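Local coordinates for peroxiredoxin (Akkermansia muciniphila, PDB 6KHX), which probably reduces hydrogen peroxide and organic peroxides through reactive cysteine thiols, as a typical 2-Cys peroxiredoxin built on the thioredoxin fold, at residues Ala8-Ala13 against Ile109-Tyr113; Phe39-Lys43 against Glu133-Arg138. All coordinates share one frame; numbering follows the deposited sequence.

Interaction 1 (Ala8-Ala13 against Ile109-Tyr113)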
loop_
_atom_site.group_PDB
_atom_site.type_symbol
_atom_site.label_atom_id
_atom_site.label_comp_id
_atom_site.label_asym_id
_atom_site.label_seq_id
_atom_site.Cartn_x
_atom_site.Cartn_y
_atom_site.Cartn_z
ATOM N N ALA B 8 34.869 -4.550 3.721
ATOM C CA ALA B 8 34.976 -3.156 3.343
ATOM C C ALA B 8 34.253 -2.958 2.013
ATOM O O ALA B 8 34.569 -3.654 1.039
ATOM C CB ALA B 8 36.442 -2.743 3.226
ATOM N N PRO B 9 33.310 -2.021 1.922
ATOM C CA PRO B 9 32.529 -1.884 0.689
ATOM C C PRO B 9 33.419 -1.699 -0.529
ATOM O O PRO B 9 34.415 -0.975 -0.501
ATOM C CB PRO B 9 31.657 -0.651 0.955
ATOM C CG PRO B 9 31.483 -0.649 2.434
ATOM C CD PRO B 9 32.800 -1.149 2.994
ATOM N N HIS B 10 33.034 -2.370 -1.608
ATOM C CA HIS B 10 33.791 -2.324 -2.843
ATOM C C HIS B 10 33.631 -0.963 -3.511
ATOM O O HIS B 10 32.591 -0.306 -3.408
ATOM C CB HIS B 10 33.308 -3.440 -3.775
ATOM C CG HIS B 10 33.827 -3.338 -5.175
ATOM N ND1 HIS B 10 35.089 -3.761 -5.537
ATOM C CD2 HIS B 10 33.258 -2.843 -6.301
ATOM C CE1 HIS B 10 35.271 -3.543 -6.827
ATOM N NE2 HIS B 10 34.177 -2.984 -7.314
ATOM N N PHE B 11 34.679 -0.532 -4.197
ATOM C CA PHE B 11 34.563 0.647 -5.034
ATOM C C PHE B 11 35.548 0.514 -6.183
ATOM O O PHE B 11 36.392 -0.382 -6.206
ATOM C CB PHE B 11 34.787 1.947 -4.241
ATOM C CG PHE B 11 36.151 2.063 -3.589
ATOM C CD1 PHE B 11 37.258 2.486 -4.322
ATOM C CD2 PHE B 11 36.312 1.819 -2.237
ATOM C CE1 PHE B 11 38.502 2.614 -3.726
ATOM C CE2 PHE B 11 37.554 1.949 -1.635
ATOM C CZ PHE B 11 38.649 2.346 -2.380
ATOM N N SER B 12 35.408 1.410 -7.152
ATOM C CA SER B 12 36.307 1.445 -8.301
ATOM C C SER B 12 36.234 2.865 -8.838
ATOM O O SER B 12 35.187 3.282 -9.346
ATOM C CB SER B 12 35.909 0.412 -9.354
ATOM O OG SER B 12 36.742 0.499 -10.501
ATOM N N ALA B 13 37.312 3.620 -8.667
ATOM C CA ALA B 13 37.284 5.040 -8.962
ATOM C C ALA B 13 38.619 5.463 -9.556
ATOM O O ALA B 13 39.595 4.710 -9.565
ATOM C CB ALA B 13 36.963 5.859 -7.708
ATOM N N ILE B 109 31.555 6.296 -2.130
ATOM C CA ILE B 109 32.466 5.594 -1.230
ATOM C C ILE B 109 32.317 6.131 0.187
ATOM O O ILE B 109 32.192 5.369 1.156
ATOM C CB ILE B 109 33.919 5.719 -1.720
ATOM C CG1 ILE B 109 34.036 5.303 -3.181
ATOM C CG2 ILE B 109 34.829 4.851 -0.874
ATOM C CD1 ILE B 109 35.414 5.554 -3.756
ATOM N N SER B 110 32.333 7.458 0.325
ATOM C CA SER B 110 32.164 8.074 1.634
ATOM C C SER B 110 30.825 7.689 2.245
ATOM O O SER B 110 30.727 7.482 3.460
ATOM C CB SER B 110 32.293 9.594 1.512
ATOM O OG SER B 110 33.524 9.952 0.903
ATOM N N ALA B 111 29.779 7.598 1.419
ATOM C CA ALA B 111 28.480 7.147 1.907
ATOM C C ALA B 111 28.549 5.702 2.383
ATOM O O ALA B 111 28.077 5.372 3.476
ATOM C CB ALA B 111 27.420 7.308 0.819
ATOM N N ASP B 112 29.149 4.825 1.575
ATOM C CA ASP B 112 29.208 3.406 1.915
ATOM C C ASP B 112 30.018 3.154 3.178
ATOM O O ASP B 112 29.712 2.225 3.935
ATOM C CB ASP B 112 29.795 2.620 0.743
ATOM C CG ASP B 112 28.830 2.509 -0.419
ATOM O OD1 ASP B 112 27.655 2.891 -0.237
ATOM O OD2 ASP B 112 29.250 2.072 -1.515
ATOM N N TYR B 113 31.033 3.974 3.436
ATOM C CA TYR B 113 31.854 3.803 4.623
ATOM C C TYR B 113 31.348 4.592 5.827
ATOM O O TYR B 113 31.964 4.527 6.898
ATOM C CB TYR B 113 33.303 4.178 4.301
ATOM C CG TYR B 113 34.037 3.084 3.561
ATOM C CD1 TYR B 113 33.840 2.882 2.198
ATOM C CD2 TYR B 113 34.908 2.234 4.230
ATOM C CE1 TYR B 113 34.502 1.871 1.520
ATOM C CE2 TYR B 113 35.574 1.223 3.562
ATOM C CZ TYR B 113 35.369 1.043 2.208
ATOM O OH TYR B 113 36.042 0.032 1.550
HETATM O O HOH W 1 31.731 2.334 -2.475
#

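Interaction 2 (Phe39-Lys43 against Glu133-Arg138)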
loop_
_atom_site.group_PDB
_atom_site.type_symbol
_atom_site.label_atom_id
_atom_site.label_comp_id
_atom_site.label_asym_id
_atom_site.label_seq_id
_atom_site.Cartn_x
_atom_site.Cartn_y
_atom_site.Cartn_z
ATOM N N PHE B 39 41.989 5.969 4.588
ATOM C CA PHE B 39 41.602 7.156 5.342
ATOM C C PHE B 39 40.992 8.217 4.430
ATOM O O PHE B 39 41.484 8.479 3.327
ATOM C CB PHE B 39 42.788 7.736 6.159
ATOM C CG PHE B 39 43.841 8.420 5.337
ATOM C CD1 PHE B 39 44.834 7.694 4.705
ATOM C CD2 PHE B 39 43.859 9.801 5.232
ATOM C CE1 PHE B 39 45.809 8.331 3.955
ATOM C CE2 PHE B 39 44.835 10.445 4.487
ATOM C CZ PHE B 39 45.810 9.709 3.847
ATOM N N PHE B 40 39.903 8.810 4.916
ATOM C CA PHE B 40 39.165 9.879 4.260
ATOM C C PHE B 40 39.475 11.207 4.940
ATOM O O PHE B 40 39.536 11.276 6.177
ATOM C CB PHE B 40 37.650 9.630 4.337
ATOM C CG PHE B 40 37.200 8.328 3.728
ATOM C CD1 PHE B 40 37.340 7.134 4.420
ATOM C CD2 PHE B 40 36.607 8.302 2.475
ATOM C CE1 PHE B 40 36.921 5.939 3.866
ATOM C CE2 PHE B 40 36.179 7.111 1.917
ATOM C CZ PHE B 40 36.333 5.927 2.613
ATOM N N TYR B 41 39.604 12.254 4.127
ATOM C CA TYR B 41 39.750 13.645 4.531
ATOM C C TYR B 41 38.781 14.495 3.723
ATOM O O TYR B 41 38.370 14.102 2.627
ATOM C CB TYR B 41 41.189 14.143 4.324
ATOM C CG TYR B 41 41.644 14.144 2.886
ATOM C CD1 TYR B 41 42.123 12.984 2.287
ATOM C CD2 TYR B 41 41.603 15.307 2.127
ATOM C CE1 TYR B 41 42.545 12.978 0.971
ATOM C CE2 TYR B 41 42.023 15.315 0.813
ATOM C CZ TYR B 41 42.493 14.151 0.236
ATOM O OH TYR B 41 42.910 14.158 -1.080
ATOM N N PRO B 42 38.404 15.690 4.232
ATOM C CA PRO B 42 37.315 16.455 3.596
ATOM C C PRO B 42 37.633 17.150 2.279
ATOM O O PRO B 42 36.867 17.005 1.320
ATOM C CB PRO B 42 36.939 17.486 4.672
ATOM C CG PRO B 42 38.133 17.586 5.551
ATOM C CD PRO B 42 38.745 16.223 5.563
ATOM N N LYS B 43 38.719 17.917 2.202
ATOM C CA LYS B 43 38.913 18.797 1.054
ATOM C C LYS B 43 40.387 18.904 0.684
ATOM O O LYS B 43 41.232 19.119 1.559
ATOM C CB LYS B 43 38.373 20.196 1.366
ATOM C CG LYS B 43 36.890 20.396 1.131
ATOM C CD LYS B 43 36.487 21.804 1.532
ATOM C CE LYS B 43 34.997 21.912 1.754
ATOM N NZ LYS B 43 34.630 23.226 2.333
ATOM N N GLU B 133 27.788 20.402 4.129
ATOM C CA GLU B 133 28.570 19.999 2.973
ATOM C C GLU B 133 28.666 18.480 2.937
ATOM O O GLU B 133 28.967 17.847 3.956
ATOM C CB GLU B 133 29.963 20.613 3.031
ATOM C CG GLU B 133 30.002 22.090 2.732
ATOM C CD GLU B 133 31.408 22.640 2.816
ATOM O OE1 GLU B 133 31.999 22.601 3.917
ATOM O OE2 GLU B 133 31.926 23.103 1.783
ATOM N N LEU B 134 28.408 17.896 1.767
ATOM C CA LEU B 134 28.584 16.458 1.574
ATOM C C LEU B 134 30.059 16.210 1.274
ATOM O O LEU B 134 30.472 15.990 0.132
ATOM C CB LEU B 134 27.677 15.941 0.462
ATOM C CG LEU B 134 26.169 16.127 0.665
ATOM C CD1 LEU B 134 25.414 15.727 -0.587
ATOM C CD2 LEU B 134 25.664 15.338 1.867
ATOM N N ILE B 135 30.867 16.270 2.337
ATOM C CA ILE B 135 32.291 15.960 2.288
ATOM C C ILE B 135 32.586 14.952 3.390
ATOM O O ILE B 135 31.798 14.766 4.321
ATOM C CB ILE B 135 33.186 17.209 2.450
ATOM C CG1 ILE B 135 32.896 17.910 3.776
ATOM C CG2 ILE B 135 32.985 18.179 1.294
ATOM C CD1 ILE B 135 33.659 19.210 3.939
ATOM N N ALA B 136 33.733 14.289 3.267
ATOM C CA ALA B 136 34.087 13.213 4.187
ATOM C C ALA B 136 34.724 13.755 5.463
ATOM O O ALA B 136 35.560 14.662 5.425
ATOM C CB ALA B 136 35.042 12.228 3.513
ATOM N N TYR B 137 34.320 13.183 6.597
ATOM C CA TYR B 137 35.009 13.408 7.856
ATOM C C TYR B 137 36.336 12.648 7.867
ATOM O O TYR B 137 36.638 11.850 6.974
ATOM C CB TYR B 137 34.142 12.957 9.033
ATOM C CG TYR B 137 33.137 13.978 9.524
ATOM C CD1 TYR B 137 33.556 15.167 10.118
ATOM C CD2 TYR B 137 31.768 13.744 9.425
ATOM C CE1 TYR B 137 32.638 16.101 10.583
ATOM C CE2 TYR B 137 30.845 14.672 9.888
ATOM C CZ TYR B 137 31.288 15.848 10.464
ATOM O OH TYR B 137 30.382 16.771 10.928
ATOM N N ARG B 138 37.143 12.899 8.902
ATOM C CA ARG B 138 38.463 12.273 9.015
ATOM C C ARG B 138 38.277 10.832 9.476
ATOM O O ARG B 138 38.352 10.497 10.663
ATOM C CB ARG B 138 39.370 13.069 9.948
ATOM C CG ARG B 138 39.616 14.460 9.417
ATOM C CD ARG B 138 40.696 15.221 10.145
ATOM N NE ARG B 138 40.577 16.625 9.786
ATOM C CZ ARG B 138 40.992 17.147 8.636
ATOM N NH1 ARG B 138 41.594 16.387 7.729
ATOM N NH2 ARG B 138 40.808 18.440 8.401
HETATM O O HOH W 2 35.357 14.703 0.952
#

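Interaction 1 (Ala8-Ala13 against Ile109-Tyr113)
Tyr-113 and Pro-9 meet twice. Pro-9 CD lies over one face of the Tyr-113 ring, 3.7 Å from its centroid, a CH-pi contact offset toward the rim. The phenol also reaches past the proline ring to the backbone, where Tyr-113 OH donates to Pro-9 O at 2.8 Å, in the carbonyl plane and on a lone pair, with a C=O...O angle of 134°. With CG anti to its own carbonyl carbon (chi1 -79°), the ring swings off the end of helix 108-112 toward the loop, and Ala-8 CB touches the hydroxyl. A phenylalanine in its place lacks the hydroxyl, which would probably leave Pro-9 O without this donor and the ring freer to shift. Further along, Ile-109 CD1 sits over one face of the Phe-11 ring, 4.0 Å from the centroid, while its CG2 branch lies 3.6 Å from Phe-11 CD2; the two side chains cross at about a right angle. Outside this apolar layer a water donates to both His-10 O and Asp-112 OD2. Val-102 backs Phe-11 and Ile-109, and Phe-141 meets the Tyr-113 ring edge-to-face. Apolar packing, pinned by one side-chain-to-backbone bond and a water bridge, thus joins the N-terminal loop before strand 13-17 to the end of helix 108-112 in the thioredoxin fold of peroxiredoxins.

Interaction 2 (Phe39-Lys43 against Glu133-Arg138)
Pro-42 and Ala-136 bring the two backbones to 4.6 Å between CA atoms, where Phe-40 to Lys-43 and Glu-133 to Arg-138 run at 133° to each other as one leaves its strand and the other approaches its own. Strands 35-40 and 138-143 are antiparallel neighbours in the central sheet of the thioredoxin fold, and Pro-42 opens the peroxiredoxin signature Pro-x-x-x-Thr-x-x-Cys, which runs through Thr-46 to Cys-49. Phe-40 O accepts a hydrogen bond from Arg-161 NH1 and, secondarily, a CA-H...O contact from Arg-138 CA at 3.2 Å; Phe-40 CB packs on Ala-136 CB. The pyrrolidine of Pro-42 fills the middle of the contact: its CB touches Ile-135 CD1, and its CD lies over one face of the Arg-138 guanidinium, 3.6 Å from NH1. Kept extended from CG to NE, the arginine chain carries that flat group back over the proline. Phe-157 O and Glu-52 hold it from outside the contact, through NE and NH1 respectively, and so fix its rotation. At the other end, Lys-43 stretches out beyond CG (chi2 178°) and lays its CE on Ile-135 CD1 at 3.7 Å before its amine reaches Glu-133. Glu-78 of a neighbouring subunit also pairs with that amine, so two carboxylates share one buried lysine. Lys-43 NZ donates to Glu-133 OE2 at 2.8 Å in a salt bridge, on the syn side and 15° out of the carboxylate plane, with a weak second bond to OE1. Between the backbones, a water takes the N-H of Ala-136 and donates to Pro-42 O.

The four segments alternate along the chain, 8-13, 39-43, 109-113 and 133-138, so interactions 1 and 2 interlock in sequence; they lie about 13 Å apart, centre to centre, in the same thioredoxin-like domain. They touch through the Phe-40 ring, which projects from strand 35-40 and packs against Ile-109 and Tyr-113, its CZ 3.8 Å from Tyr-113 CG. Ser-110, on the helix 108-112, also rests on Phe-40 and Ala-136. This helix is therefore packed between the N-terminal loop of interaction 1 and the strand-end loops of interaction 2, which lies next to Cys-49 of the signature. Both reach a second subunit, through the Lys-43 salt bridge to its Glu-78 and a weak Asp-112 bond to its Asn-127.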